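Local coordinates for protein aspartokinase 1, chloroplastic (Arabidopsis thaliana, PDB 2CDQ) that phosphorylates L-aspartate with ATP, the first step of the aspartate-family pathway to lysine, threonine, methionine and isoleucine in the plant chloroplast, at residues A[344-348]-A[408-413]. Residues are numbered along the deposited sequence; the frame is centred on the assembly and turned at random.
Sequences LDIAS and LEKIAV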
loop_
_atom_site.group_PDB
_atom_site.type_symbol
_atom_site.label_atom_id
_atom_site.label_comp_id
_atom_site.label_asym_id
_atom_site.label_seq_id
_atom_site.Cartn_x
_atom_site.Cartn_y
_atom_site.Cartn_z
ATOM N N LEU A 344 -9.716 -4.687 -4.755
ATOM C CA LEU A 344 -9.223 -4.547 -6.125
ATOM C C LEU A 344 -7.777 -4.980 -6.247
ATOM O O LEU A 344 -6.967 -4.703 -5.365
ATOM C CB LEU A 344 -9.369 -3.111 -6.636
ATOM C CG LEU A 344 -10.769 -2.712 -7.104
ATOM C CD1 LEU A 344 -11.436 -1.887 -6.029
ATOM C CD2 LEU A 344 -10.695 -1.932 -8.398
ATOM N N ASP A 345 -7.468 -5.659 -7.350
ATOM C CA ASP A 345 -6.106 -6.078 -7.665
ATOM C C ASP A 345 -5.650 -5.443 -8.976
ATOM O O ASP A 345 -6.340 -5.528 -9.994
ATOM C CB ASP A 345 -6.033 -7.603 -7.748
ATOM C CG ASP A 345 -4.633 -8.111 -8.035
ATOM O OD1 ASP A 345 -3.678 -7.687 -7.348
ATOM O OD2 ASP A 345 -4.492 -8.952 -8.947
ATOM N N ILE A 346 -4.486 -4.804 -8.942
ATOM C CA ILE A 346 -3.981 -4.044 -10.082
ATOM C C ILE A 346 -2.573 -4.535 -10.433
ATOM O O ILE A 346 -1.600 -4.173 -9.765
ATOM C CB ILE A 346 -3.978 -2.517 -9.765
ATOM C CG1 ILE A 346 -5.397 -2.025 -9.474
ATOM C CG2 ILE A 346 -3.368 -1.702 -10.900
ATOM C CD1 ILE A 346 -5.444 -0.810 -8.590
ATOM N N ALA A 347 -2.468 -5.358 -11.478
ATOM C CA ALA A 347 -1.187 -5.979 -11.844
ATOM C C ALA A 347 -0.596 -5.461 -13.145
ATOM O O ALA A 347 -1.281 -5.407 -14.163
ATOM C CB ALA A 347 -1.322 -7.496 -11.904
ATOM N N SER A 348 0.681 -5.090 -13.102
ATOM C CA SER A 348 1.424 -4.695 -14.299
ATOM C C SER A 348 2.914 -4.992 -14.147
ATOM O O SER A 348 3.494 -4.726 -13.099
ATOM C CB SER A 348 1.213 -3.207 -14.610
ATOM O OG SER A 348 1.991 -2.795 -15.725
ATOM N N LEU A 408 -8.683 1.948 -14.639
ATOM C CA LEU A 408 -7.492 1.205 -14.237
ATOM C C LEU A 408 -7.032 0.239 -15.334
ATOM O O LEU A 408 -5.829 -0.025 -15.478
ATOM C CB LEU A 408 -7.744 0.443 -12.928
ATOM C CG LEU A 408 -7.894 1.229 -11.619
ATOM C CD1 LEU A 408 -8.432 0.322 -10.530
ATOM C CD2 LEU A 408 -6.587 1.871 -11.177
ATOM N N GLU A 409 -7.990 -0.264 -16.113
ATOM C CA GLU A 409 -7.719 -1.260 -17.152
ATOM C C GLU A 409 -6.919 -0.685 -18.327
ATOM O O GLU A 409 -6.437 -1.428 -19.182
ATOM C CB GLU A 409 -9.031 -1.884 -17.626
ATOM C CG GLU A 409 -8.993 -3.397 -17.758
ATOM C CD GLU A 409 -10.295 -4.059 -17.323
ATOM O OE1 GLU A 409 -10.227 -5.075 -16.594
ATOM O OE2 GLU A 409 -11.385 -3.565 -17.697
ATOM N N LYS A 410 -6.778 0.641 -18.347
ATOM C CA LYS A 410 -5.973 1.343 -19.349
ATOM C C LYS A 410 -4.482 1.220 -19.053
ATOM O O LYS A 410 -3.662 1.291 -19.969
ATOM C CB LYS A 410 -6.347 2.826 -19.415
ATOM C CG LYS A 410 -7.779 3.113 -19.832
ATOM C CD LYS A 410 -8.018 4.614 -19.929
ATOM C CE LYS A 410 -9.455 4.934 -20.340
ATOM N NZ LYS A 410 -9.640 6.388 -20.618
ATOM N N ILE A 411 -4.130 1.043 -17.779
ATOM C CA ILE A 411 -2.718 0.949 -17.381
ATOM C C ILE A 411 -2.305 -0.403 -16.797
ATOM O O ILE A 411 -1.107 -0.664 -16.649
ATOM C CB ILE A 411 -2.293 2.082 -16.404
ATOM C CG1 ILE A 411 -3.210 2.117 -15.177
ATOM C CG2 ILE A 411 -2.247 3.430 -17.123
ATOM C CD1 ILE A 411 -2.644 2.914 -14.013
ATOM N N ALA A 412 -3.284 -1.253 -16.472
ATOM C CA ALA A 412 -3.005 -2.551 -15.836
ATOM C C ALA A 412 -4.052 -3.643 -16.099
ATOM O O ALA A 412 -5.080 -3.395 -16.740
ATOM C CB ALA A 412 -2.808 -2.368 -14.336
ATOM N N VAL A 413 -3.762 -4.854 -15.613
ATOM C CA VAL A 413 -4.743 -5.938 -15.556
ATOM C C VAL A 413 -5.408 -5.883 -14.185
ATOM O O VAL A 413 -4.742 -6.018 -13.148
ATOM C CB VAL A 413 -4.121 -7.340 -15.787
ATOM C CG1 VAL A 413 -5.205 -8.411 -15.751
ATOM C CG2 VAL A 413 -3.371 -7.399 -17.113
HETATM O O HOH W 1 1.578 0.058 -17.592
#
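Leu408 meets Leu344 and Ile346 in the core of an ACT domain, the one that carries the sites of the allosteric effectors lysine and S-adenosylmethionine; here helix 398-408 ends and the chain turns back so that strand 413-418 pairs with strand 341-347 in an antiparallel sheet. Its CD1 touches both strand residues, 3.8 Å from Leu344 CD2 and 3.7 Å from Ile346 CD1, and its side chain crosses both at about a right angle. With CG anti to the carbonyl carbon (chi1 -70°), the branched end is carried onto the sheet, while Ile364 and Phe365 of helix 357-367 also touch it; a bulky aliphatic residue suits this buried helix-sheet interface. The turn is held from within, as Leu408 O accepts the backbone N-H groups of both Ile411 and Ala412. Ile411 O accepts a hydrogen bond from a water that also makes a weak one with Ser348 OG; that hydroxyl also bonds Arg350 N and a bound tartrate. Ala412 suits a close approach to the strand, its small CB lying 3.5 Å from Ile346 CG2. At Val413, beta-branched as befits a strand, pairing begins: with Ala347 it forms an antiparallel hydrogen-bonded pair, both side chains on the same sheet face. Ala347 N bonds to Val413 O at 2.9 Å, and Val413 N returns a bond to Ala347 O, also 2.9 Å long.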